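Local coordinates for putative fimbrial associated sortase-like protein (Corynebacterium diphtheriae, PDB 6BWE) that probably acts as a class C, pilus-type sortase, a membrane-bound cysteine transpeptidase that joins pilin subunits covalently on the bacterial surface, at residues A[79-84]-A[148-153]; A[154-159]-A[206-211]. The protein carries 2 engineered substitutions. All blocks are in the same frame, centred on the assembly; numbering follows the deposited sequence. Where two conformers were deposited one is given.

Interaction 1. Residues A[79-84]-A[148-153]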
ATOM      1  N   ALA A  79      -4.668  19.415   5.733  1.00 19.89           N
ATOM      2  CA  ALA A  79      -5.137  20.139   4.569  1.00 20.51           C
ATOM      3  C   ALA A  79      -6.585  20.514   4.787  1.00 21.38           C
ATOM      4  O   ALA A  79      -7.226  20.047   5.717  1.00 20.45           O
ATOM      5  CB  ALA A  79      -5.003  19.292   3.298  1.00 20.02           C
ATOM      6  N   SER A  80      -7.104  21.419   3.968  1.00 22.80           N
ATOM      7  CA  SER A  80      -8.532  21.669   3.995  1.00 24.46           C
ATOM      8  C   SER A  80      -9.073  21.515   2.580  1.00 24.17           C
ATOM      9  O   SER A  80      -8.320  21.565   1.604  1.00 25.70           O
ATOM     10  CB  SER A  80      -8.870  23.055   4.568  1.00 25.78           C
ATOM     11  OG  SER A  80      -8.257  24.060   3.799  1.00 28.97           O
ATOM     12  N   ILE A  81     -10.372  21.294   2.503  1.00 24.11           N
ATOM     13  CA  ILE A  81     -11.041  21.064   1.255  1.00 23.60           C
ATOM     14  C   ILE A  81     -12.201  22.025   1.150  1.00 24.46           C
ATOM     15  O   ILE A  81     -12.860  22.290   2.133  1.00 25.09           O
ATOM     16  CB  ILE A  81     -11.456  19.588   1.107  1.00 24.41           C
ATOM     17  CG1 ILE A  81     -11.983  19.295  -0.290  1.00 24.73           C
ATOM     18  CG2 ILE A  81     -12.512  19.183   2.111  1.00 25.26           C
ATOM     19  CD1 ILE A  81     -11.924  17.818  -0.657  1.00 24.88           C
ATOM     20  N   SER A  82     -12.399  22.558  -0.052  1.00 24.42           N
ATOM     21  CA  SER A  82     -13.567  23.363  -0.402  0.60 24.60           C
ATOM     22  C   SER A  82     -14.291  22.736  -1.587  1.00 24.90           C
ATOM     23  O   SER A  82     -13.662  22.416  -2.582  1.00 24.45           O
ATOM     24  CB  SER A  82     -13.134  24.772  -0.783  0.60 25.69           C
ATOM     25  OG  SER A  82     -14.251  25.538  -1.157  0.60 26.67           O
ATOM     26  N   ILE A  83     -15.614  22.577  -1.460  1.00 25.11           N
ATOM     27  CA  ILE A  83     -16.488  22.019  -2.477  1.00 25.13           C
ATOM     28  C   ILE A  83     -17.655  23.019  -2.599  1.00 25.70           C
ATOM     29  O   ILE A  83     -18.700  22.835  -1.992  1.00 26.60           O
ATOM     30  CB  ILE A  83     -16.988  20.600  -2.161  1.00 24.51           C
ATOM     31  CG1 ILE A  83     -15.812  19.667  -1.769  1.00 24.36           C
ATOM     32  CG2 ILE A  83     -17.652  20.026  -3.388  1.00 25.22           C
ATOM     33  CD1 ILE A  83     -16.256  18.357  -1.163  1.00 24.45           C
ATOM     34  N   PRO A  84     -17.447  24.112  -3.342  1.00 27.09           N
ATOM     35  CA  PRO A  84     -18.439  25.194  -3.303  1.00 28.35           C
ATOM     36  C   PRO A  84     -19.829  24.820  -3.770  1.00 29.29           C
ATOM     37  O   PRO A  84     -20.820  25.389  -3.240  1.00 29.00           O
ATOM     38  CB  PRO A  84     -17.863  26.277  -4.233  1.00 28.59           C
ATOM     39  CG  PRO A  84     -16.662  25.698  -4.841  1.00 28.04           C
ATOM     40  CD  PRO A  84     -16.219  24.523  -4.022  1.00 27.30           C
ATOM     41  N   ILE A 148     -13.267  20.881  -6.880  1.00 24.14           N
ATOM     42  CA  ILE A 148     -12.847  20.586  -5.505  1.00 24.32           C
ATOM     43  C   ILE A 148     -11.492  21.245  -5.319  1.00 23.82           C
ATOM     44  O   ILE A 148     -10.616  21.063  -6.172  1.00 24.76           O
ATOM     45  CB  ILE A 148     -12.699  19.073  -5.303  1.00 24.78           C
ATOM     46  CG1 ILE A 148     -14.071  18.379  -5.439  1.00 25.64           C
ATOM     47  CG2 ILE A 148     -12.060  18.748  -3.961  1.00 23.89           C
ATOM     48  CD1 ILE A 148     -13.947  16.891  -5.714  1.00 25.82           C
ATOM     49  N   TYR A 149     -11.319  22.023  -4.247  1.00 22.95           N
ATOM     50  CA  TYR A 149     -10.052  22.718  -3.983  1.00 22.62           C
ATOM     51  C   TYR A 149      -9.407  22.182  -2.702  1.00 22.69           C
ATOM     52  O   TYR A 149     -10.052  22.184  -1.652  1.00 22.28           O
ATOM     53  CB  TYR A 149     -10.276  24.215  -3.822  1.00 23.49           C
ATOM     54  CG  TYR A 149     -10.957  24.853  -5.025  1.00 24.51           C
ATOM     55  CD1 TYR A 149     -10.220  25.435  -6.041  1.00 25.40           C
ATOM     56  CD2 TYR A 149     -12.334  24.818  -5.158  1.00 25.02           C
ATOM     57  CE1 TYR A 149     -10.841  26.044  -7.143  1.00 26.37           C
ATOM     58  CE2 TYR A 149     -12.968  25.394  -6.254  1.00 25.73           C
ATOM     59  CZ  TYR A 149     -12.224  26.001  -7.246  1.00 26.76           C
ATOM     60  OH  TYR A 149     -12.874  26.546  -8.343  1.00 26.65           O
ATOM     61  N   ILE A 150      -8.137  21.784  -2.771  1.00 21.98           N
ATOM     62  CA  ILE A 150      -7.424  21.313  -1.601  1.00 22.56           C
ATOM     63  C   ILE A 150      -6.370  22.358  -1.295  1.00 22.69           C
ATOM     64  O   ILE A 150      -5.593  22.715  -2.171  1.00 22.75           O
ATOM     65  CB  ILE A 150      -6.771  19.933  -1.824  1.00 24.41           C
ATOM     66  CG1 ILE A 150      -7.873  18.881  -1.940  1.00 25.29           C
ATOM     67  CG2 ILE A 150      -5.867  19.603  -0.632  1.00 23.84           C
ATOM     68  CD1 ILE A 150      -7.387  17.531  -2.333  1.00 26.99           C
ATOM     69  N   THR A 151      -6.363  22.846  -0.065  1.00 22.40           N
ATOM     70  CA  THR A 151      -5.324  23.751   0.372  1.00 22.92           C
ATOM     71  C   THR A 151      -4.410  23.013   1.329  1.00 22.25           C
ATOM     72  O   THR A 151      -4.869  22.440   2.300  1.00 21.03           O
ATOM     73  CB  THR A 151      -5.907  25.009   1.001  1.00 24.15           C
ATOM     74  OG1 THR A 151      -6.793  25.642   0.049  1.00 25.27           O
ATOM     75  CG2 THR A 151      -4.825  25.993   1.353  1.00 25.23           C
ATOM     76  N   VAL A 152      -3.112  23.048   1.038  1.00 21.49           N
ATOM     77  CA  VAL A 152      -2.136  22.297   1.829  1.00 21.54           C
ATOM     78  C   VAL A 152      -0.830  23.082   1.821  1.00 21.50           C
ATOM     79  O   VAL A 152      -0.353  23.509   0.757  1.00 22.40           O
ATOM     80  CB  VAL A 152      -2.006  20.828   1.320  1.00 21.79           C
ATOM     81  CG1 VAL A 152      -1.683  20.758  -0.172  1.00 22.09           C
ATOM     82  CG2 VAL A 152      -1.013  20.042   2.133  1.00 21.52           C
ATOM     83  N   GLN A 153      -0.288  23.330   3.006  1.00 21.20           N
ATOM     84  CA  GLN A 153       0.933  24.136   3.174  1.00 21.99           C
ATOM     85  C   GLN A 153       0.949  25.406   2.330  1.00 22.66           C
ATOM     86  O   GLN A 153       1.944  25.728   1.693  1.00 22.42           O
ATOM     87  CB  GLN A 153       2.141  23.276   2.852  1.00 21.53           C
ATOM     88  CG  GLN A 153       2.268  22.097   3.819  1.00 21.95           C
ATOM     89  CD  GLN A 153       2.602  22.529   5.226  1.00 22.30           C
ATOM     90  OE1 GLN A 153       3.613  23.174   5.442  1.00 22.64           O
ATOM     91  NE2 GLN A 153       1.779  22.123   6.207  1.00 22.58           N
TER
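With CG1 anti to the backbone N (chi1 -172°), Ile-81 brings CD1 alongside Ile-148, whose CG2 is likewise anti to its backbone N and presents that methyl in return. The two side chains lie side by side, and CD1 of Ile-81 comes within 3.4 Å of CG2 of Ile-148, tighter than usual for two carbons. Ala-79 CB and Ile-150 CG2 meet on the same face at 4.0 Å. The opposite face carries Ser-80, Ser-82, Tyr-149 and Thr-151. Here Tyr-149, with CG anti to its carbonyl carbon, receives Pro-84 CG at the edge of its ring, 4.0 Å from CE2, the two side chains crossing at about a right angle; its hydroxyl bonds to Asp-212 and Asn-214. The antiparallel strands are joined by two hydrogen-bonded pairs, Ser-80 with Thr-151 and Ser-82 with Tyr-149. All four bonds lie in the carbonyl planes, and the straightest runs from Tyr-149 N to Ser-82 O (2.9 Å, 172° at the hydrogen). Ile-81 and Ile-148 also touch Leu-186 of strand 183-187, so this pairing of strands 77-83 and 147-152 closes the sortase sheet, its backbone polarity spent in regular bonds and its isoleucine face given to the hydrophobic core.

Interaction 2. Residues A[154-159]-A[206-211]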
ATOM      1  N   GLY A 154      -0.176  26.098   2.317  1.00 25.44           N
ATOM      2  CA  GLY A 154      -0.289  27.376   1.627  1.00 27.54           C
ATOM      3  C   GLY A 154      -0.657  27.292   0.151  1.00 30.05           C
ATOM      4  O   GLY A 154      -0.962  28.308  -0.465  1.00 32.89           O
ATOM      5  N   GLU A 155      -0.606  26.116  -0.440  1.00 29.11           N
ATOM      6  CA  GLU A 155      -0.806  25.991  -1.884  1.00 31.26           C
ATOM      7  C   GLU A 155      -2.229  25.468  -2.104  1.00 30.90           C
ATOM      8  O   GLU A 155      -2.739  24.740  -1.259  1.00 29.32           O
ATOM      9  CB  GLU A 155       0.291  25.080  -2.433  1.00 33.90           C
ATOM     10  CG  GLU A 155      -0.122  23.886  -3.241  1.00 38.30           C
ATOM     11  CD  GLU A 155       1.056  22.985  -3.532  1.00 40.96           C
ATOM     12  OE1 GLU A 155       0.966  21.768  -3.220  1.00 45.28           O
ATOM     13  OE2 GLU A 155       2.081  23.503  -4.027  1.00 43.86           O
ATOM     14  N   THR A 156      -2.854  25.812  -3.228  1.00 28.88           N
ATOM     15  CA  THR A 156      -4.168  25.318  -3.518  1.00 28.52           C
ATOM     16  C   THR A 156      -4.126  24.472  -4.798  1.00 28.08           C
ATOM     17  O   THR A 156      -3.565  24.885  -5.810  1.00 28.31           O
ATOM     18  CB  THR A 156      -5.190  26.450  -3.596  1.00 30.54           C
ATOM     19  OG1 THR A 156      -5.254  27.068  -2.314  1.00 32.40           O
ATOM     20  CG2 THR A 156      -6.593  25.903  -3.913  1.00 30.27           C
ATOM     21  N   LEU A 157      -4.711  23.278  -4.713  1.00 26.84           N
ATOM     22  CA  LEU A 157      -4.801  22.339  -5.826  1.00 27.31           C
ATOM     23  C   LEU A 157      -6.269  22.237  -6.232  1.00 26.22           C
ATOM     24  O   LEU A 157      -7.131  22.123  -5.363  1.00 25.96           O
ATOM     25  CB  LEU A 157      -4.299  20.953  -5.406  1.00 27.27           C
ATOM     26  CG  LEU A 157      -3.045  20.834  -4.544  1.00 29.33           C
ATOM     27  CD1 LEU A 157      -2.700  19.368  -4.274  1.00 29.90           C
ATOM     28  CD2 LEU A 157      -1.907  21.510  -5.239  1.00 31.47           C
ATOM     29  N   LYS A 158      -6.539  22.224  -7.538  1.00 25.63           N
ATOM     30  CA  LYS A 158      -7.884  22.163  -8.041  1.00 25.23           C
ATOM     31  C   LYS A 158      -8.091  20.812  -8.712  1.00 24.48           C
ATOM     32  O   LYS A 158      -7.246  20.339  -9.461  1.00 24.87           O
ATOM     33  CB  LYS A 158      -8.177  23.315  -9.004  1.00 25.90           C
ATOM     34  CG  LYS A 158      -9.622  23.379  -9.472  1.00 26.34           C
ATOM     35  CD  LYS A 158      -9.846  24.566 -10.436  1.00 27.24           C
ATOM     36  CE  LYS A 158     -11.292  24.582 -10.903  1.00 28.87           C
ATOM     37  NZ  LYS A 158     -11.583  25.684 -11.874  1.00 29.81           N
ATOM     38  N   TYR A 159      -9.211  20.198  -8.389  1.00 23.47           N
ATOM     39  CA  TYR A 159      -9.627  18.946  -8.998  1.00 24.70           C
ATOM     40  C   TYR A 159     -11.006  19.144  -9.584  1.00 25.44           C
ATOM     41  O   TYR A 159     -11.753  20.023  -9.131  1.00 25.66           O
ATOM     42  CB  TYR A 159      -9.646  17.836  -7.942  1.00 24.20           C
ATOM     43  CG  TYR A 159      -8.247  17.457  -7.527  1.00 23.95           C
ATOM     44  CD1 TYR A 159      -7.613  16.363  -8.109  1.00 24.53           C
ATOM     45  CD2 TYR A 159      -7.538  18.219  -6.584  1.00 24.65           C
ATOM     46  CE1 TYR A 159      -6.301  16.035  -7.784  1.00 24.91           C
ATOM     47  CE2 TYR A 159      -6.214  17.903  -6.253  1.00 24.71           C
ATOM     48  CZ  TYR A 159      -5.612  16.809  -6.853  1.00 24.56           C
ATOM     49  OH  TYR A 159      -4.317  16.463  -6.583  1.00 25.48           O
ATOM     50  N   VAL A 206      -6.728  19.616 -12.331  1.00 28.79           N
ATOM     51  CA  VAL A 206      -6.875  20.542 -13.446  1.00 30.27           C
ATOM     52  C   VAL A 206      -6.111  21.798 -13.110  1.00 32.34           C
ATOM     53  O   VAL A 206      -5.775  22.040 -11.942  1.00 31.67           O
ATOM     54  CB  VAL A 206      -8.365  20.887 -13.749  1.00 30.38           C
ATOM     55  CG1 VAL A 206      -9.106  19.659 -14.233  1.00 30.54           C
ATOM     56  CG2 VAL A 206      -9.076  21.517 -12.552  1.00 30.13           C
ATOM     57  N   ASP A 207      -5.840  22.614 -14.127  1.00 34.65           N
ATOM     58  CA  ASP A 207      -5.128  23.870 -13.908  1.00 38.42           C
ATOM     59  C   ASP A 207      -6.004  24.796 -13.071  1.00 37.64           C
ATOM     60  O   ASP A 207      -7.226  24.785 -13.181  1.00 37.20           O
ATOM     61  CB  ASP A 207      -4.784  24.567 -15.239  1.00 41.52           C
ATOM     62  CG  ASP A 207      -3.739  23.825 -16.054  1.00 44.41           C
ATOM     63  OD1 ASP A 207      -2.995  22.977 -15.509  1.00 46.53           O
ATOM     64  OD2 ASP A 207      -3.640  24.125 -17.265  1.00 50.37           O
ATOM     65  N   LEU A 208      -5.366  25.584 -12.222  1.00 40.23           N
ATOM     66  CA  LEU A 208      -6.067  26.505 -11.351  1.00 42.93           C
ATOM     67  C   LEU A 208      -5.939  27.916 -11.899  1.00 46.04           C
ATOM     68  O   LEU A 208      -4.824  28.404 -11.992  1.00 47.70           O
ATOM     69  CB  LEU A 208      -5.436  26.448  -9.959  1.00 43.40           C
ATOM     70  CG  LEU A 208      -5.939  27.504  -8.972  1.00 44.68           C
ATOM     71  CD1 LEU A 208      -7.464  27.441  -8.818  1.00 45.93           C
ATOM     72  CD2 LEU A 208      -5.232  27.313  -7.648  1.00 44.84           C
ATOM     73  N   ASP A 209      -7.049  28.579 -12.231  1.00 49.39           N
ATOM     74  CA  ASP A 209      -7.016  30.032 -12.527  1.00 55.13           C
ATOM     75  C   ASP A 209      -6.688  30.810 -11.235  1.00 58.41           C
ATOM     76  O   ASP A 209      -7.402  30.665 -10.233  1.00 55.58           O
ATOM     77  CB  ASP A 209      -8.338  30.537 -13.106  1.00 55.74           C
ATOM     78  CG  ASP A 209      -8.238  31.980 -13.658  1.00 58.87           C
ATOM     79  OD1 ASP A 209      -7.955  32.942 -12.895  1.00 57.07           O
ATOM     80  OD2 ASP A 209      -8.454  32.150 -14.873  1.00 59.35           O
ATOM     81  N   PRO A 210      -5.597  31.620 -11.243  1.00 64.72           N
ATOM     82  CA  PRO A 210      -5.267  32.458 -10.071  1.00 65.24           C
ATOM     83  C   PRO A 210      -6.402  33.393  -9.592  1.00 66.24           C
ATOM     84  O   PRO A 210      -6.477  33.677  -8.390  1.00 63.49           O
ATOM     85  CB  PRO A 210      -4.065  33.286 -10.560  1.00 67.39           C
ATOM     86  CG  PRO A 210      -3.433  32.465 -11.634  1.00 66.79           C
ATOM     87  CD  PRO A 210      -4.571  31.745 -12.308  1.00 67.11           C
ATOM     88  N   ASN A 211      -7.254  33.853 -10.527  1.00 65.69           N
ATOM     89  CA  ASN A 211      -8.443  34.689 -10.231  1.00 66.81           C
ATOM     90  C   ASN A 211      -9.777  33.927 -10.032  1.00 64.34           C
ATOM     91  O   ASN A 211     -10.842  34.552  -9.996  1.00 63.97           O
ATOM     92  CB  ASN A 211      -8.636  35.751 -11.338  1.00 68.45           C
ATOM     93  CG  ASN A 211      -7.596  36.855 -11.287  1.00 69.37           C
ATOM     94  OD1 ASN A 211      -6.521  36.707 -10.692  1.00 72.42           O
ATOM     95  ND2 ASN A 211      -7.914  37.979 -11.918  1.00 72.91           N
TER
HETATM   96  O   HOH W   1      -4.469  22.504  -9.595  1.00 26.72           O
HETATM   97  O   HOH W   2     -10.245  24.447 -14.408  1.00 49.92           O
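The edge of the sortase beta-barrel where strand 198-206 runs out beside strand 155-167 is the setting of this contact, and the chain then peels away as the C-terminal segment of this construct. A single direct hydrogen bond joins the two backbones: Val-206 N donates to Lys-158 O at 3.0 Å, nearly straight at the hydrogen (167°), although the donor stands above the carbonyl plane. Between the same two residues a water bridges the other backbone atoms, accepting from Lys-158 N and donating to Val-206 O at 2.7 Å; past Val-206 the chain has no regular structure.

Lys-158 carries most of the side-chain contact. CG is anti to the backbone N (chi1 -175°) and the chain beyond is fully extended, so its methylenes cross Val-206 obliquely. CG2 of Val-206, between its own backbone N and carbonyl carbon, rests 3.6 Å from Lys-158 CG. The ammonium group reaches past this apolar stem to form a salt bridge with Asp-212, while a second water links Lys-158 NZ to Asp-207 O. Farther along, Leu-208 turns its two methyls back to the strand: CD1 lies 4.1 Å from Lys-158 CD, and CD2 comes to 3.5 Å from Thr-156 O. Leu-208 also packs on Tyr-149 and Leu-215. Near the end of the segment Asp-209 OD1 accepts from Asn-211 N through its anti lone pair at 2.6 Å, turning the exposed, poorly ordered chain. One direct bond and one water bridge thus hold the end of a sortase barrel strand, and the departing chain bends in an Asx turn.

Strands 147-152 and 155-167 follow each other in the chain and are neighbours in one sheet, so interactions 1 and 2 share a framework, their centres about 9 Å apart. Probable hydrogen bonds from Leu-157 N to Ile-150 O and from Tyr-159 N to Ile-148 O join them directly. Interaction 1 is buried and repetitive, a ladder of direct backbone bonds with aliphatic packing beneath. Interaction 2 lies at the surface, where one water bridges backbone atoms, another joins the lysine ammonium to a carbonyl, and a lysine stem supplies much of the apolar contact. Among the last residues of this chain, Asp-212 is a polar partner common to both.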